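Local coordinates for orotidine 5'-phosphate decarboxylase (Pyrococcus horikoshii, PDB 2CZD), which probably catalyses the decarboxylation of orotidine 5'-monophosphate to uridine 5'-monophosphate, the last step of de novo UMP synthesis, as a homodimer built on a TIM barrel, at residues 169-174 / 202-207; 160-165 / 181-186. All blocks are in the same frame, centred on the assembly; numbering follows the deposited sequence.

Contact 1. Residues 169-174 / 202-207; sequences GKAKDA and YDEIRG
The carboxylate of E204 lies across the first turn of helix 170-177, where the N-H groups of a helix have no carbonyls of a preceding turn to bond. CG of E204 is anti to the backbone N (chi1 178°), and from there the chain runs out extended to the neighbouring helix. OE2 accepts the N-H of K172 at 3.0 Å through its anti lone pair, in a bond that is nearly straight at 171°. OE1 takes the N-H of G169, the N-cap residue, at 3.1 Å; this donor stands above the carboxylate plane. A water that donates to OE1 of E204 and weakly accepts from A171 N adds a further link. A carboxylate suits this place, where the N-H groups and the helix dipole would be expected to favour negative charge. G169 has a positive phi, at which a side chain would be jammed against the preceding carbonyl, so glycine fits. A171 is small enough for the carboxylate to lie close: its CB is 3.4 Å from OE2 of E204, and it also meets CG1 of I205 at 4.1 Å. An alanine in place of E204 would probably leave the N-H groups of G169 and K172 without their carboxylate partner and open a gap between the helices. K172 reaches back to the residues that follow helix 194-205. Its chain bends at chi3 (-73°), CE passes 3.4 Å from E204 O, and NZ makes a weak hydrogen bond of 2.9 Å to G207 O, within a lysine's length. Behind this polar layer I205 packs on I182 of the barrel. Although 169-172 are among the substrate-binding residues, the contact is a surface one, joining neighbouring outer helices of a TIM barrel through a side-chain carboxylate bound at a helix N-terminus.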
ATOM      1  N   GLY B 169       7.167 -27.979 -17.975  1.00 13.37           N
ATOM      2  CA  GLY B 169       6.756 -28.761 -16.827  1.00 13.87           C
ATOM      3  C   GLY B 169       6.578 -27.948 -15.552  1.00 15.48           C
ATOM      4  O   GLY B 169       5.810 -28.340 -14.673  1.00 14.62           O
ATOM      5  N   LYS B 170       7.265 -26.814 -15.461  1.00 11.69           N
ATOM      6  CA  LYS B 170       7.183 -25.977 -14.260  1.00 14.46           C
ATOM      7  C   LYS B 170       5.777 -25.514 -13.895  1.00 11.95           C
ATOM      8  O   LYS B 170       5.439 -25.500 -12.707  1.00 13.70           O
ATOM      9  CB  LYS B 170       8.079 -24.741 -14.394  1.00 14.78           C
ATOM     10  CG  LYS B 170       9.567 -25.025 -14.471  1.00 18.52           C
ATOM     11  CD  LYS B 170      10.068 -25.705 -13.220  1.00 23.61           C
ATOM     12  CE  LYS B 170      11.577 -25.906 -13.265  1.00 27.37           C
ATOM     13  NZ  LYS B 170      12.019 -26.713 -12.098  1.00 33.34           N
ATOM     14  N   ALA B 171       4.981 -25.100 -14.884  1.00 10.74           N
ATOM     15  CA  ALA B 171       3.626 -24.612 -14.602  1.00 11.87           C
ATOM     16  C   ALA B 171       2.739 -25.747 -14.103  1.00 12.73           C
ATOM     17  O   ALA B 171       2.057 -25.620 -13.073  1.00 12.81           O
ATOM     18  CB  ALA B 171       3.012 -23.965 -15.842  1.00 14.94           C
ATOM     19  N   LYS B 172       2.755 -26.871 -14.816  1.00 12.17           N
ATOM     20  CA  LYS B 172       1.962 -28.013 -14.377  1.00 14.24           C
ATOM     21  C   LYS B 172       2.433 -28.490 -12.990  1.00 12.74           C
ATOM     22  O   LYS B 172       1.615 -28.869 -12.141  1.00 13.30           O
ATOM     23  CB  LYS B 172       2.067 -29.172 -15.377  1.00 16.00           C
ATOM     24  CG  LYS B 172       1.308 -30.412 -14.934  1.00 21.79           C
ATOM     25  CD  LYS B 172       1.767 -31.658 -15.696  1.00 28.26           C
ATOM     26  CE  LYS B 172       1.280 -31.652 -17.118  1.00 29.28           C
ATOM     27  NZ  LYS B 172       1.392 -32.998 -17.761  1.00 30.81           N
ATOM     28  N   ASP B 173       3.737 -28.474 -12.746  1.00 11.74           N
ATOM     29  CA  ASP B 173       4.249 -28.899 -11.458  1.00 11.90           C
ATOM     30  C   ASP B 173       3.786 -27.965 -10.334  1.00 12.71           C
ATOM     31  O   ASP B 173       3.502 -28.422  -9.233  1.00 13.46           O
ATOM     32  CB  ASP B 173       5.770 -28.988 -11.498  1.00 16.30           C
ATOM     33  CG  ASP B 173       6.264 -30.218 -12.262  1.00 20.49           C
ATOM     34  OD1 ASP B 173       7.490 -30.362 -12.411  1.00 29.23           O
ATOM     35  OD2 ASP B 173       5.419 -31.034 -12.708  1.00 27.33           O
ATOM     36  N   ALA B 174       3.699 -26.667 -10.615  1.00 11.24           N
ATOM     37  CA  ALA B 174       3.253 -25.726  -9.584  1.00 11.21           C
ATOM     38  C   ALA B 174       1.813 -26.037  -9.194  1.00 12.47           C
ATOM     39  O   ALA B 174       1.456 -25.989  -8.006  1.00 11.61           O
ATOM     40  CB  ALA B 174       3.352 -24.291 -10.095  1.00 11.76           C
ATOM     41  N   TYR B 202      -1.595 -22.520 -20.679  1.00 11.87           N
ATOM     42  CA  TYR B 202      -2.861 -23.160 -20.370  1.00 15.40           C
ATOM     43  C   TYR B 202      -2.821 -24.637 -20.795  1.00 16.14           C
ATOM     44  O   TYR B 202      -3.206 -25.519 -20.020  1.00 17.97           O
ATOM     45  CB  TYR B 202      -3.989 -22.408 -21.082  1.00 17.05           C
ATOM     46  CG  TYR B 202      -5.347 -23.056 -20.960  1.00 23.47           C
ATOM     47  CD1 TYR B 202      -5.720 -24.097 -21.807  1.00 26.81           C
ATOM     48  CD2 TYR B 202      -6.266 -22.619 -20.004  1.00 28.58           C
ATOM     49  CE1 TYR B 202      -6.979 -24.689 -21.712  1.00 30.92           C
ATOM     50  CE2 TYR B 202      -7.531 -23.207 -19.896  1.00 30.80           C
ATOM     51  CZ  TYR B 202      -7.879 -24.239 -20.755  1.00 33.06           C
ATOM     52  OH  TYR B 202      -9.130 -24.818 -20.668  1.00 38.20           O
ATOM     53  N   ASP B 203      -2.319 -24.902 -22.004  1.00 15.55           N
ATOM     54  CA  ASP B 203      -2.223 -26.281 -22.492  1.00 16.27           C
ATOM     55  C   ASP B 203      -1.295 -27.152 -21.645  1.00 15.70           C
ATOM     56  O   ASP B 203      -1.546 -28.344 -21.462  1.00 16.63           O
ATOM     57  CB  ASP B 203      -1.756 -26.310 -23.947  1.00 15.02           C
ATOM     58  CG  ASP B 203      -2.843 -25.874 -24.927  1.00 17.90           C
ATOM     59  OD1 ASP B 203      -4.039 -25.848 -24.546  1.00 18.72           O
ATOM     60  OD2 ASP B 203      -2.483 -25.581 -26.093  1.00 22.28           O
ATOM     61  N   GLU B 204      -0.209 -26.588 -21.128  1.00 14.61           N
ATOM     62  CA  GLU B 204       0.664 -27.394 -20.293  1.00 15.47           C
ATOM     63  C   GLU B 204      -0.062 -27.773 -19.006  1.00 17.63           C
ATOM     64  O   GLU B 204      -0.018 -28.919 -18.577  1.00 17.51           O
ATOM     65  CB  GLU B 204       1.961 -26.658 -19.937  1.00 14.02           C
ATOM     66  CG  GLU B 204       2.829 -27.509 -19.011  1.00 14.71           C
ATOM     67  CD  GLU B 204       4.115 -26.847 -18.569  1.00 16.95           C
ATOM     68  OE1 GLU B 204       4.916 -26.437 -19.443  1.00 17.67           O
ATOM     69  OE2 GLU B 204       4.338 -26.764 -17.343  1.00 14.34           O
ATOM     70  N   ILE B 205      -0.740 -26.804 -18.407  1.00 16.53           N
ATOM     71  CA  ILE B 205      -1.468 -27.025 -17.161  1.00 22.37           C
ATOM     72  C   ILE B 205      -2.567 -28.068 -17.332  1.00 24.11           C
ATOM     73  O   ILE B 205      -2.756 -28.934 -16.471  1.00 25.35           O
ATOM     74  CB  ILE B 205      -2.081 -25.690 -16.659  1.00 20.93           C
ATOM     75  CG1 ILE B 205      -0.955 -24.730 -16.268  1.00 23.29           C
ATOM     76  CG2 ILE B 205      -3.024 -25.933 -15.475  1.00 22.78           C
ATOM     77  CD1 ILE B 205      -1.417 -23.338 -15.921  1.00 22.85           C
ATOM     78  N   ARG B 206      -3.284 -27.996 -18.445  1.00 25.50           N
ATOM     79  CA  ARG B 206      -4.361 -28.945 -18.682  1.00 31.00           C
ATOM     80  C   ARG B 206      -3.915 -30.198 -19.421  1.00 33.22           C
ATOM     81  O   ARG B 206      -4.739 -31.037 -19.784  1.00 34.44           O
ATOM     82  CB  ARG B 206      -5.510 -28.249 -19.422  1.00 32.82           C
ATOM     83  CG  ARG B 206      -6.267 -27.249 -18.550  1.00 34.46           C
ATOM     84  CD  ARG B 206      -6.828 -27.927 -17.286  1.00 39.80           C
ATOM     85  NE  ARG B 206      -7.338 -26.986 -16.284  1.00 42.12           N
ATOM     86  CZ  ARG B 206      -8.385 -26.183 -16.464  1.00 42.17           C
ATOM     87  NH1 ARG B 206      -9.046 -26.193 -17.616  1.00 44.73           N
ATOM     88  NH2 ARG B 206      -8.776 -25.369 -15.492  1.00 44.01           N
ATOM     89  N   GLY B 207      -2.610 -30.336 -19.626  1.00 33.98           N
ATOM     90  CA  GLY B 207      -2.098 -31.498 -20.334  1.00 36.17           C
ATOM     91  C   GLY B 207      -1.585 -32.597 -19.417  1.00 37.92           C
ATOM     92  O   GLY B 207      -1.448 -32.342 -18.202  1.00 40.96           O
TER
HETATM   93  O   HOH W   1       6.233 -24.399 -17.883  1.00 16.66           O

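Contact 2. Residues 160-165 / 181-186; sequences LAPGIG and YIIVGR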
ATOM      1  N   LEU B 160      -2.402 -18.702  -5.049  1.00  8.15           N
ATOM      2  CA  LEU B 160      -2.066 -18.090  -6.336  1.00 11.07           C
ATOM      3  C   LEU B 160      -0.541 -18.034  -6.346  1.00  9.99           C
ATOM      4  O   LEU B 160       0.060 -17.525  -5.408  1.00 11.22           O
ATOM      5  CB  LEU B 160      -2.658 -16.677  -6.445  1.00 10.57           C
ATOM      6  CG  LEU B 160      -4.188 -16.613  -6.509  1.00 10.95           C
ATOM      7  CD1 LEU B 160      -4.760 -16.625  -5.092  1.00 11.01           C
ATOM      8  CD2 LEU B 160      -4.646 -15.335  -7.217  1.00 16.22           C
ATOM      9  N   ALA B 161       0.086 -18.533  -7.410  1.00  8.23           N
ATOM     10  CA  ALA B 161       1.548 -18.600  -7.455  1.00 10.86           C
ATOM     11  C   ALA B 161       2.243 -17.870  -8.602  1.00  9.78           C
ATOM     12  O   ALA B 161       2.103 -18.257  -9.776  1.00 10.75           O
ATOM     13  CB  ALA B 161       1.999 -20.067  -7.468  1.00 13.89           C
ATOM     14  N   PRO B 162       2.967 -16.789  -8.281  1.00  9.74           N
ATOM     15  CA  PRO B 162       3.702 -16.018  -9.282  1.00  7.88           C
ATOM     16  C   PRO B 162       5.125 -16.595  -9.355  1.00  9.39           C
ATOM     17  O   PRO B 162       5.500 -17.494  -8.594  1.00 12.06           O
ATOM     18  CB  PRO B 162       3.725 -14.611  -8.689  1.00 11.94           C
ATOM     19  CG  PRO B 162       3.890 -14.892  -7.201  1.00 13.24           C
ATOM     20  CD  PRO B 162       2.994 -16.116  -6.963  1.00 11.21           C
ATOM     21  N   GLY B 163       5.907 -16.095 -10.312  1.00 11.98           N
ATOM     22  CA  GLY B 163       7.307 -16.492 -10.409  1.00 12.28           C
ATOM     23  C   GLY B 163       7.670 -17.901 -10.835  1.00 10.37           C
ATOM     24  O   GLY B 163       8.744 -18.398 -10.487  1.00 13.46           O
ATOM     25  N   ILE B 164       6.785 -18.530 -11.593  1.00 13.01           N
ATOM     26  CA  ILE B 164       7.010 -19.894 -12.066  1.00 13.97           C
ATOM     27  C   ILE B 164       8.116 -19.866 -13.126  1.00 13.87           C
ATOM     28  O   ILE B 164       8.160 -18.948 -13.956  1.00 15.11           O
ATOM     29  CB  ILE B 164       5.711 -20.468 -12.689  1.00 15.70           C
ATOM     30  CG1 ILE B 164       4.581 -20.419 -11.649  1.00 18.78           C
ATOM     31  CG2 ILE B 164       5.945 -21.920 -13.181  1.00 17.45           C
ATOM     32  CD1 ILE B 164       4.980 -21.006 -10.315  1.00 18.35           C
ATOM     33  N   GLY B 165       8.994 -20.869 -13.086  1.00 15.47           N
ATOM     34  CA  GLY B 165      10.087 -20.963 -14.041  1.00 15.13           C
ATOM     35  C   GLY B 165       9.585 -21.227 -15.443  1.00 14.64           C
ATOM     36  O   GLY B 165       8.478 -21.738 -15.631  1.00 13.97           O
ATOM     37  N   TYR B 181      -3.970 -21.188  -9.012  1.00  9.69           N
ATOM     38  CA  TYR B 181      -3.742 -20.241 -10.096  1.00  9.93           C
ATOM     39  C   TYR B 181      -2.260 -19.965 -10.222  1.00  9.91           C
ATOM     40  O   TYR B 181      -1.522 -19.958  -9.222  1.00 11.05           O
ATOM     41  CB  TYR B 181      -4.410 -18.887  -9.804  1.00  9.61           C
ATOM     42  CG  TYR B 181      -5.904 -18.957  -9.624  1.00 11.03           C
ATOM     43  CD1 TYR B 181      -6.764 -18.789 -10.711  1.00  9.46           C
ATOM     44  CD2 TYR B 181      -6.456 -19.215  -8.366  1.00 11.18           C
ATOM     45  CE1 TYR B 181      -8.149 -18.874 -10.552  1.00 10.53           C
ATOM     46  CE2 TYR B 181      -7.827 -19.305  -8.194  1.00 10.27           C
ATOM     47  CZ  TYR B 181      -8.665 -19.135  -9.284  1.00 13.20           C
ATOM     48  OH  TYR B 181     -10.021 -19.236  -9.113  1.00 16.93           O
ATOM     49  N   ILE B 182      -1.841 -19.719 -11.464  1.00 10.98           N
ATOM     50  CA  ILE B 182      -0.474 -19.364 -11.772  1.00 11.36           C
ATOM     51  C   ILE B 182      -0.568 -17.902 -12.219  1.00 11.92           C
ATOM     52  O   ILE B 182      -1.406 -17.576 -13.070  1.00 12.38           O
ATOM     53  CB  ILE B 182       0.067 -20.200 -12.952  1.00 15.43           C
ATOM     54  CG1 ILE B 182       0.039 -21.693 -12.593  1.00 19.68           C
ATOM     55  CG2 ILE B 182       1.474 -19.755 -13.286  1.00 19.18           C
ATOM     56  CD1 ILE B 182       0.868 -22.015 -11.385  1.00 17.92           C
ATOM     57  N   ILE B 183       0.235 -17.021 -11.621  1.00 10.29           N
ATOM     58  CA  ILE B 183       0.238 -15.604 -12.007  1.00  9.83           C
ATOM     59  C   ILE B 183       1.360 -15.436 -13.029  1.00 10.04           C
ATOM     60  O   ILE B 183       2.526 -15.741 -12.751  1.00 10.84           O
ATOM     61  CB  ILE B 183       0.509 -14.695 -10.792  1.00  8.95           C
ATOM     62  CG1 ILE B 183      -0.663 -14.822  -9.816  1.00  8.37           C
ATOM     63  CG2 ILE B 183       0.738 -13.257 -11.229  1.00 12.86           C
ATOM     64  CD1 ILE B 183      -0.392 -14.151  -8.481  1.00 11.24           C
ATOM     65  N   VAL B 184       0.969 -14.999 -14.221  1.00  7.84           N
ATOM     66  CA  VAL B 184       1.884 -14.796 -15.336  1.00  8.56           C
ATOM     67  C   VAL B 184       1.865 -13.348 -15.809  1.00 12.10           C
ATOM     68  O   VAL B 184       0.800 -12.764 -15.916  1.00 11.61           O
ATOM     69  CB  VAL B 184       1.463 -15.698 -16.507  1.00 10.04           C
ATOM     70  CG1 VAL B 184       2.470 -15.563 -17.675  1.00 11.32           C
ATOM     71  CG2 VAL B 184       1.397 -17.140 -16.039  1.00 14.27           C
ATOM     72  N   GLY B 185       3.035 -12.785 -16.109  1.00 11.14           N
ATOM     73  CA  GLY B 185       3.097 -11.412 -16.586  1.00 12.97           C
ATOM     74  C   GLY B 185       3.667 -11.263 -17.993  1.00 11.90           C
ATOM     75  O   GLY B 185       3.004 -11.594 -18.984  1.00 12.46           O
ATOM     76  N   ARG B 186       4.893 -10.750 -18.069  1.00 11.28           N
ATOM     77  CA  ARG B 186       5.580 -10.512 -19.342  1.00  9.69           C
ATOM     78  C   ARG B 186       5.539 -11.667 -20.330  1.00 13.26           C
ATOM     79  O   ARG B 186       5.488 -11.433 -21.541  1.00 15.44           O
ATOM     80  CB  ARG B 186       7.053 -10.170 -19.091  1.00 14.56           C
ATOM     81  CG  ARG B 186       7.290  -8.860 -18.388  1.00 21.55           C
ATOM     82  CD  ARG B 186       8.777  -8.635 -18.104  1.00 25.48           C
ATOM     83  NE  ARG B 186       8.972  -7.385 -17.374  1.00 26.34           N
ATOM     84  CZ  ARG B 186       8.993  -6.179 -17.939  1.00 29.47           C
ATOM     85  NH1 ARG B 186       9.160  -5.099 -17.186  1.00 27.71           N
ATOM     86  NH2 ARG B 186       8.877  -6.054 -19.259  1.00 27.13           N
TER
HETATM   87  O   HOH W   2       4.976 -14.006 -12.155  1.00 23.54           O
HETATM   88  O   HOH W   3       4.848 -17.183 -13.391  1.00 16.61           O
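The carbonyl O of I183 is gripped by two waters, one at 2.8 Å that also accepts the N-H of I164, the other bound to the N-H of G163. They bridge strand 181-184 to the loop that follows strand 158-161, its parallel neighbour in the TIM barrel. The strands belong to one beta-alpha-beta unit, with helix 170-177 as the crossover. Within the sheet, A161 bonds on both sides of I182: its N-H goes to Y181 O at 2.8 Å, and its O accepts the N-H of I183 at 2.9 Å, with that donor above the carbonyl plane. L160 and Y181 lie side by side, CG of L160 3.9 Å from CD2 of Y181, on the face that also carries I183, and V3 touches all three. The branched I183 reaches L160 CB with its CD1, at 4.0 Å. On the face of A161 and I182, the single methyl of A161 suits a side covered by helix 170-177 and touches A179. P162 belongs to the substrate-binding loop, as do G163, I164 and G165; G163 has positive phi (70°), a conformation easy for glycine. I183 approaches K29, another substrate-binding residue, and its CB meets P162 CB at 3.8 Å, the two side chains lying side by side. I164 instead crosses I182 at about a right angle: I182 CG2, anti to its backbone N, lies 3.6 Å from I164 CG1.

How the contacts relate
Contact 2 is partly buried, nearer the centre of the chain, and contact 1 lies on the surface, the centres of the two being 11 Å apart. Both involve the same beta-alpha-beta unit: contact 2 pairs its strands, while contact 1 ties its helix, 170-177, to the final helix, 194-205. They meet directly, with A174 CB 3.6 Å from I182 CD1 and K170 CB 3.3 Å from G165 O. The chemistry follows the depth. Outside, charged side chains reach backbone groups at helix ends; inside, backbone pairs with backbone, and apolar side chains fill the space. P162-G165 and G169-K172 belong to the same run of substrate-binding residues.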